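Local atomic coordinates of membrane-associated protein VP24 (Marburg virus - Musoke, Kenya, 1980, PDB entry 4OR8), a protein that may act as a minor matrix protein in viral nucleocapsid assembly and virion budding, and interacts with the nucleoprotein. Residues M68-H72 with I101-F105; F175-F179 with L243-Q248; R206-G210 with L237-A241. All coordinates share one frame. Residue numbers count along the deposited sequence, not the author numbering.

Interaction 1. Residues M68-H72 with I101-F105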
loop_
_atom_site.group_PDB
_atom_site.type_symbol
_atom_site.label_atom_id
_atom_site.label_comp_id
_atom_site.label_asym_id
_atom_site.label_seq_id
_atom_site.Cartn_x
_atom_site.Cartn_y
_atom_site.Cartn_z
ATOM N N MET B 68 -4.365 -12.109 0.788
ATOM C CA MET B 68 -4.267 -13.563 0.771
ATOM C C MET B 68 -5.493 -14.233 0.160
ATOM O O MET B 68 -5.370 -15.173 -0.622
ATOM C CB MET B 68 -4.012 -14.099 2.180
ATOM C CG MET B 68 -2.657 -13.698 2.727
ATOM S SD MET B 68 -1.332 -14.137 1.582
ATOM C CE MET B 68 -1.402 -15.927 1.658
ATOM N N THR B 69 -6.673 -13.742 0.520
ATOM C CA THR B 69 -7.909 -14.282 -0.024
ATOM C C THR B 69 -7.990 -13.992 -1.519
ATOM O O THR B 69 -8.335 -14.868 -2.312
ATOM C CB THR B 69 -9.142 -13.696 0.685
ATOM O OG1 THR B 69 -9.046 -13.942 2.092
ATOM C CG2 THR B 69 -10.415 -14.336 0.153
ATOM N N LEU B 70 -7.656 -12.762 -1.894
ATOM C CA LEU B 70 -7.677 -12.348 -3.291
ATOM C C LEU B 70 -6.687 -13.134 -4.148
ATOM O O LEU B 70 -7.034 -13.590 -5.236
ATOM C CB LEU B 70 -7.395 -10.850 -3.413
ATOM C CG LEU B 70 -7.386 -10.298 -4.840
ATOM C CD1 LEU B 70 -8.756 -10.451 -5.490
ATOM C CD2 LEU B 70 -6.938 -8.847 -4.854
ATOM N N LEU B 71 -5.459 -13.287 -3.657
ATOM C CA LEU B 71 -4.422 -14.015 -4.389
ATOM C C LEU B 71 -4.853 -15.435 -4.723
ATOM O O LEU B 71 -4.626 -15.919 -5.834
ATOM C CB LEU B 71 -3.117 -14.058 -3.592
ATOM C CG LEU B 71 -2.232 -12.813 -3.611
ATOM C CD1 LEU B 71 -1.024 -13.021 -2.714
ATOM C CD2 LEU B 71 -1.801 -12.485 -5.032
ATOM N N HIS B 72 -5.472 -16.101 -3.756
ATOM C CA HIS B 72 -5.935 -17.462 -3.964
ATOM C C HIS B 72 -7.057 -17.519 -4.993
ATOM O O HIS B 72 -7.085 -18.410 -5.840
ATOM C CB HIS B 72 -6.365 -18.098 -2.642
ATOM C CG HIS B 72 -5.219 -18.570 -1.801
ATOM N ND1 HIS B 72 -4.574 -17.755 -0.895
ATOM C CD2 HIS B 72 -4.597 -19.770 -1.736
ATOM C CE1 HIS B 72 -3.606 -18.435 -0.306
ATOM N NE2 HIS B 72 -3.599 -19.660 -0.799
ATOM N N ILE B 101 1.119 -20.253 -3.484
ATOM C CA ILE B 101 1.152 -18.969 -2.804
ATOM C C ILE B 101 1.781 -19.098 -1.428
ATOM O O ILE B 101 1.442 -19.998 -0.664
ATOM C CB ILE B 101 -0.263 -18.400 -2.654
ATOM C CG1 ILE B 101 -0.921 -18.276 -4.028
ATOM C CG2 ILE B 101 -0.230 -17.057 -1.939
ATOM C CD1 ILE B 101 -2.368 -17.885 -3.975
ATOM N N ILE B 102 2.700 -18.193 -1.111
ATOM C CA ILE B 102 3.338 -18.193 0.197
ATOM C C ILE B 102 2.846 -17.019 1.026
ATOM O O ILE B 102 2.389 -16.014 0.482
ATOM C CB ILE B 102 4.872 -18.146 0.082
ATOM C CG1 ILE B 102 5.311 -16.916 -0.714
ATOM C CG2 ILE B 102 5.393 -19.420 -0.572
ATOM C CD1 ILE B 102 6.809 -16.782 -0.857
ATOM N N GLU B 103 2.934 -17.158 2.343
ATOM C CA GLU B 103 2.527 -16.105 3.263
ATOM C C GLU B 103 3.359 -14.854 3.028
ATOM O O GLU B 103 4.513 -14.945 2.611
ATOM C CB GLU B 103 2.682 -16.567 4.715
ATOM C CG GLU B 103 1.673 -17.615 5.155
ATOM C CD GLU B 103 1.945 -18.978 4.549
ATOM O OE1 GLU B 103 3.127 -19.289 4.288
ATOM O OE2 GLU B 103 0.975 -19.732 4.324
ATOM N N PRO B 104 2.772 -13.679 3.291
ATOM C CA PRO B 104 3.473 -12.409 3.075
ATOM C C PRO B 104 4.766 -12.270 3.882
ATOM O O PRO B 104 5.701 -11.634 3.398
ATOM C CB PRO B 104 2.440 -11.355 3.500
ATOM C CG PRO B 104 1.427 -12.091 4.295
ATOM C CD PRO B 104 1.386 -13.469 3.736
ATOM N N PHE B 105 4.829 -12.856 5.077
ATOM C CA PHE B 105 6.048 -12.771 5.884
ATOM C C PHE B 105 7.181 -13.627 5.319
ATOM O O PHE B 105 8.355 -13.369 5.578
ATOM C CB PHE B 105 5.786 -13.103 7.360
ATOM C CG PHE B 105 5.109 -14.429 7.585
ATOM C CD1 PHE B 105 5.824 -15.615 7.494
ATOM C CD2 PHE B 105 3.762 -14.487 7.916
ATOM C CE1 PHE B 105 5.205 -16.835 7.708
ATOM C CE2 PHE B 105 3.136 -15.703 8.135
ATOM C CZ PHE B 105 3.860 -16.879 8.030
#
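The short helix 68-73 packs here against the end of the parallel edge strand 100-101 of the mixed sheet and the start of helix 104-115, whose N-cap is Glu103. Met68 comes first. Its CA-CB bond points sideways, but the three m rotamers fold the thioether back across the gap, so that SD lies 3.5 Å from Pro104 CD and CE 3.9 Å from Ile101 CG2. The methyl thus fills the bend between strand end and helix start. One turn on, Leu71 points at the other segment, its CB 3.9 Å from Ile101 CD1; its side chain also reaches Phe235 and Leu237 on strand 228-239, which pairs with strand 100-101. His72 ND1 donates to Met68 O at 2.7 Å, alongside the helical bond from His72 N to the same oxygen. Ile101 CD1 then sits 3.6 Å from the His72 ring centroid, only 7° off the normal, in a CH-pi contact over one face. The chemistry between the segments is therefore apolar: Ile101 plugs in between Leu71 and His72, and the one strong polar bond, His72 ND1 to Met68 O inside the helix, probably helps orient the ring on which Ile101 CD1 rests.

Interaction 2. Residues F175-F179 with L243-Q248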
loop_
_atom_site.group_PDB
_atom_site.type_symbol
_atom_site.label_atom_id
_atom_site.label_comp_id
_atom_site.label_asym_id
_atom_site.label_seq_id
_atom_site.Cartn_x
_atom_site.Cartn_y
_atom_site.Cartn_z
ATOM N N PHE B 175 14.924 -0.600 0.230
ATOM C CA PHE B 175 13.486 -0.413 0.333
ATOM C C PHE B 175 13.098 0.866 -0.379
ATOM O O PHE B 175 12.104 0.912 -1.101
ATOM C CB PHE B 175 13.057 -0.327 1.797
ATOM C CG PHE B 175 13.081 -1.641 2.515
ATOM C CD1 PHE B 175 13.078 -2.832 1.812
ATOM C CD2 PHE B 175 13.101 -1.684 3.896
ATOM C CE1 PHE B 175 13.097 -4.043 2.476
ATOM C CE2 PHE B 175 13.118 -2.891 4.565
ATOM C CZ PHE B 175 13.116 -4.072 3.853
ATOM N N ASN B 176 13.904 1.900 -0.175
ATOM C CA ASN B 176 13.651 3.202 -0.772
ATOM C C ASN B 176 13.723 3.192 -2.296
ATOM O O ASN B 176 12.938 3.867 -2.964
ATOM C CB ASN B 176 14.621 4.241 -0.211
ATOM C CG ASN B 176 14.443 5.601 -0.847
ATOM O OD1 ASN B 176 13.587 6.382 -0.434
ATOM N ND2 ASN B 176 15.249 5.894 -1.863
ATOM N N LYS B 177 14.666 2.436 -2.848
ATOM C CA LYS B 177 14.804 2.384 -4.296
ATOM C C LYS B 177 13.718 1.508 -4.924
ATOM O O LYS B 177 13.412 1.639 -6.109
ATOM C CB LYS B 177 16.211 1.940 -4.714
ATOM C CG LYS B 177 16.567 0.517 -4.356
ATOM C CD LYS B 177 18.075 0.355 -4.195
ATOM C CE LYS B 177 18.838 0.920 -5.382
ATOM N NZ LYS B 177 20.311 0.741 -5.226
ATOM N N MET B 178 13.124 0.632 -4.121
ATOM C CA MET B 178 11.984 -0.162 -4.569
ATOM C C MET B 178 10.778 0.729 -4.841
ATOM O O MET B 178 9.934 0.413 -5.681
ATOM C CB MET B 178 11.612 -1.205 -3.522
ATOM C CG MET B 178 12.571 -2.369 -3.419
ATOM S SD MET B 178 11.942 -3.583 -2.243
ATOM C CE MET B 178 10.320 -3.885 -2.930
ATOM N N PHE B 179 10.698 1.841 -4.121
ATOM C CA PHE B 179 9.618 2.798 -4.320
ATOM C C PHE B 179 9.862 3.711 -5.518
ATOM O O PHE B 179 9.021 4.543 -5.856
ATOM C CB PHE B 179 9.378 3.616 -3.053
ATOM C CG PHE B 179 8.626 2.869 -1.996
ATOM C CD1 PHE B 179 7.246 2.782 -2.049
ATOM C CD2 PHE B 179 9.294 2.240 -0.960
ATOM C CE1 PHE B 179 6.545 2.089 -1.084
ATOM C CE2 PHE B 179 8.597 1.544 0.008
ATOM C CZ PHE B 179 7.219 1.468 -0.054
ATOM N N LEU B 243 6.985 -1.893 3.880
ATOM C CA LEU B 243 8.276 -1.344 3.481
ATOM C C LEU B 243 8.332 0.177 3.594
ATOM O O LEU B 243 9.400 0.748 3.805
ATOM C CB LEU B 243 8.617 -1.781 2.056
ATOM C CG LEU B 243 8.539 -3.287 1.810
ATOM C CD1 LEU B 243 8.830 -3.615 0.363
ATOM C CD2 LEU B 243 9.498 -4.027 2.728
ATOM N N ARG B 244 7.183 0.831 3.457
ATOM C CA ARG B 244 7.137 2.291 3.509
ATOM C C ARG B 244 7.505 2.806 4.896
ATOM O O ARG B 244 8.058 3.895 5.044
ATOM C CB ARG B 244 5.758 2.804 3.096
ATOM C CG ARG B 244 5.673 4.312 3.009
ATOM C CD ARG B 244 4.344 4.756 2.447
ATOM N NE ARG B 244 4.165 4.349 1.056
ATOM C CZ ARG B 244 4.762 4.939 0.024
ATOM N NH1 ARG B 244 5.593 5.952 0.225
ATOM N NH2 ARG B 244 4.535 4.512 -1.207
ATOM N N GLU B 245 7.200 2.005 5.909
ATOM C CA GLU B 245 7.566 2.315 7.282
ATOM C C GLU B 245 9.084 2.416 7.447
ATOM O O GLU B 245 9.573 3.114 8.331
ATOM C CB GLU B 245 7.001 1.244 8.218
ATOM C CG GLU B 245 7.290 1.466 9.693
ATOM C CD GLU B 245 6.623 0.430 10.573
ATOM O OE1 GLU B 245 5.764 -0.323 10.063
ATOM O OE2 GLU B 245 6.958 0.369 11.776
ATOM N N HIS B 246 9.825 1.726 6.583
ATOM C CA HIS B 246 11.280 1.664 6.702
ATOM C C HIS B 246 12.008 2.074 5.422
ATOM O O HIS B 246 13.056 1.519 5.103
ATOM C CB HIS B 246 11.713 0.250 7.098
ATOM C CG HIS B 246 10.998 -0.285 8.298
ATOM N ND1 HIS B 246 11.276 0.138 9.580
ATOM C CD2 HIS B 246 10.014 -1.209 8.411
ATOM C CE1 HIS B 246 10.494 -0.503 10.431
ATOM N NE2 HIS B 246 9.719 -1.325 9.748
ATOM N N SER B 247 11.459 3.047 4.700
ATOM C CA SER B 247 12.024 3.450 3.416
ATOM C C SER B 247 12.596 4.863 3.455
ATOM O O SER B 247 13.345 5.262 2.567
ATOM C CB SER B 247 10.968 3.353 2.313
ATOM O OG SER B 247 9.899 4.254 2.553
ATOM N N GLN B 248 12.230 5.620 4.483
ATOM C CA GLN B 248 12.704 6.990 4.621
ATOM C C GLN B 248 13.584 7.143 5.856
ATOM O O GLN B 248 14.598 6.462 5.994
ATOM C CB GLN B 248 11.521 7.959 4.691
ATOM C CG GLN B 248 10.676 8.013 3.423
ATOM C CD GLN B 248 11.342 8.794 2.302
ATOM O OE1 GLN B 248 12.294 8.324 1.679
ATOM N NE2 GLN B 248 10.842 9.999 2.043
#
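Three side chains carry this contact between the last turn of helix 161-178 and the chain leaving helix 240-244: Phe179, Leu243 and Phe175. Phe179, just past the helix, points across and meets three residues. Its CE2 lies 3.9 Å from Leu243 CB and 3.8 Å from Ser247 CB, while CE1 sits over one face of the Arg244 guanidinium, 3.2 Å from NH2. That guanidinium has its charge partner elsewhere, in a salt bridge with Glu240 of the same chain. Leu243 is wedged between aromatic and sulfur neighbours. Its CD2 stands over one face of the Phe175 ring, 3.8 Å from the centroid and 19° off the normal, a CH-pi contact, while CD1 packs 3.6 Å from Met178 CE. Phe175, one helical turn before Phe179, offers its ring edge to the carbonyl of His246, with CD2 3.4 Å from His246 O. The backbones come closest at Asn176 and Ser247, whose CA atoms are 4.5 Å apart. Ser247 OG donates to Arg244 O at 3.1 Å, tying the turn back on itself. His246 NE2 is hydrogen-bonded to Val60 O and its ring meets Phe59 and Phe61, so the segment is held from strand 59-64 too. Leu111 of helix 104-115 touches Phe175, Met178 and Leu243, and Phe211 of strand 210-221 touches Met178, Phe179 and Leu243; the contact thereby joins two helix ends beside the inner strands 201-206 and 210-221 of the mixed sheet, with helix 104-115 also packed on it.

Interaction 3. Residues R206-G210 with L237-A241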
loop_
_atom_site.group_PDB
_atom_site.type_symbol
_atom_site.label_atom_id
_atom_site.label_comp_id
_atom_site.label_asym_id
_atom_site.label_seq_id
_atom_site.Cartn_x
_atom_site.Cartn_y
_atom_site.Cartn_z
ATOM N N ARG B 206 6.068 -4.165 -8.644
ATOM C CA ARG B 206 5.166 -3.282 -7.918
ATOM C C ARG B 206 3.764 -3.286 -8.524
ATOM O O ARG B 206 3.582 -3.003 -9.710
ATOM C CB ARG B 206 5.709 -1.855 -7.864
ATOM C CG ARG B 206 4.831 -0.923 -7.057
ATOM C CD ARG B 206 5.453 0.451 -6.901
ATOM N NE ARG B 206 4.733 1.235 -5.901
ATOM C CZ ARG B 206 5.137 2.412 -5.437
ATOM N NH1 ARG B 206 6.263 2.955 -5.882
ATOM N NH2 ARG B 206 4.415 3.045 -4.524
ATOM N N VAL B 207 2.780 -3.620 -7.698
ATOM C CA VAL B 207 1.384 -3.524 -8.085
ATOM C C VAL B 207 0.706 -2.461 -7.221
ATOM O O VAL B 207 1.350 -1.847 -6.375
ATOM C CB VAL B 207 0.661 -4.878 -7.942
ATOM C CG1 VAL B 207 1.113 -5.829 -9.028
ATOM C CG2 VAL B 207 0.906 -5.481 -6.559
ATOM N N ASN B 208 -0.586 -2.240 -7.437
ATOM C CA ASN B 208 -1.322 -1.254 -6.656
ATOM C C ASN B 208 -1.369 -1.585 -5.167
ATOM O O ASN B 208 -1.413 -0.688 -4.322
ATOM C CB ASN B 208 -2.745 -1.092 -7.194
ATOM C CG ASN B 208 -2.783 -0.400 -8.539
ATOM O OD1 ASN B 208 -1.965 0.473 -8.823
ATOM N ND2 ASN B 208 -3.740 -0.789 -9.377
ATOM N N MET B 209 -1.358 -2.876 -4.853
ATOM C CA MET B 209 -1.505 -3.328 -3.471
ATOM C C MET B 209 -0.176 -3.377 -2.732
ATOM O O MET B 209 -0.135 -3.408 -1.503
ATOM C CB MET B 209 -2.179 -4.699 -3.428
ATOM C CG MET B 209 -3.612 -4.681 -3.919
ATOM S SD MET B 209 -4.454 -6.250 -3.664
ATOM C CE MET B 209 -4.198 -6.491 -1.908
ATOM N N GLY B 210 0.912 -3.379 -3.488
ATOM C CA GLY B 210 2.233 -3.459 -2.902
ATOM C C GLY B 210 3.210 -4.116 -3.851
ATOM O O GLY B 210 3.218 -3.825 -5.042
ATOM N N LEU B 237 2.652 -11.632 -1.701
ATOM C CA LEU B 237 2.427 -10.204 -1.844
ATOM C C LEU B 237 2.796 -9.465 -0.567
ATOM O O LEU B 237 2.199 -9.694 0.485
ATOM C CB LEU B 237 0.964 -9.936 -2.198
ATOM C CG LEU B 237 0.544 -8.477 -2.370
ATOM C CD1 LEU B 237 1.310 -7.836 -3.513
ATOM C CD2 LEU B 237 -0.954 -8.374 -2.604
ATOM N N VAL B 238 3.789 -8.586 -0.657
ATOM C CA VAL B 238 4.151 -7.746 0.474
ATOM C C VAL B 238 3.469 -6.388 0.352
ATOM O O VAL B 238 3.682 -5.663 -0.619
ATOM C CB VAL B 238 5.674 -7.558 0.599
ATOM C CG1 VAL B 238 5.991 -6.616 1.746
ATOM C CG2 VAL B 238 6.363 -8.898 0.815
ATOM N N ALA B 239 2.641 -6.060 1.339
ATOM C CA ALA B 239 1.899 -4.807 1.343
ATOM C C ALA B 239 2.841 -3.616 1.420
ATOM O O ALA B 239 3.862 -3.661 2.102
ATOM C CB ALA B 239 0.917 -4.778 2.490
ATOM N N GLU B 240 2.475 -2.553 0.719
ATOM C CA GLU B 240 3.295 -1.354 0.609
ATOM C C GLU B 240 3.704 -0.775 1.962
ATOM O O GLU B 240 4.846 -0.352 2.140
ATOM C CB GLU B 240 2.535 -0.306 -0.204
ATOM C CG GLU B 240 3.349 0.895 -0.623
ATOM C CD GLU B 240 2.580 1.795 -1.572
ATOM O OE1 GLU B 240 1.542 1.346 -2.103
ATOM O OE2 GLU B 240 3.008 2.950 -1.784
ATOM N N ALA B 241 2.770 -0.768 2.911
ATOM C CA ALA B 241 3.007 -0.197 4.235
ATOM C C ALA B 241 4.154 -0.883 4.987
ATOM O O ALA B 241 4.867 -0.246 5.764
ATOM C CB ALA B 241 1.736 -0.234 5.057
HETATM O O HOH W 1 2.519 -0.028 -4.776
HETATM O O HOH W 2 -0.415 -0.150 -1.764
#
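Residues 207-210 make the tight beta turn of the hairpin joining strands 201-206 and 210-221, closed by Val207 N to Gly210 O (2.7 Å) and Gly210 N to Val207 O (3.3 Å). Against it runs the end of strand 228-239. Leu237 points at the turn and packs on two of its side chains, CD1 3.9 Å from Val207 CG2 and CD2 3.8 Å from Met209 CE. Val238 turns its side chain away, but its carbonyl takes a CA-H...O contact from Gly210, with Gly210 CA 3.5 Å from Val238 O. Ala239 pairs with Gly210 as an antiparallel non-hydrogen-bonded pair, CA atoms 4.5 Å apart. A beta carbon on Gly210 would collide with Val238 O and Glu240 N, and the backbone angles of Gly210 by themselves call for glycine. At Glu240, where the strand has ended, the chemistry becomes ionic: OE2 forms a salt bridge with Arg206 NH2 at 3.1 Å, though OE2 is less certainly placed. Water 1 links Glu240 OE1 to Arg206 NE and Val207 O; water 2 links OE1 to Asn208 O. Arg206 NH1 is also hydrogen-bonded to Leu181 O. An apolar end at Leu237 thus gives way to a buried, hydrated carboxylate, which binds the turn largely through water and shares its charge with Arg206 and, in further salt bridges, with Arg244 of both subunits in this assembly.

Overall arrangement
Interaction 3 stands between the other two, its centre about 12 Å from each, whereas the centres of interactions 1 and 2 are about 21 Å apart and their nearest atoms about 9 Å. Pro104 CB lies 3.5 Å from Leu237 O and Leu70 CD2 3.8 Å from Met209 SD, so interaction 1 packs on both the strand end and the turn of interaction 3. Helix 240-244 belongs to both interactions 2 and 3: Phe179 CE1 is 3.4 Å from Glu240 CG, and Arg206 NH2 and Arg244 NH2 approach to 3.6 Å, both salt-bridged to Glu240. Interactions 2 and 3 both meet the second subunit, partly through this charged group; interaction 1 touches it at Leu70.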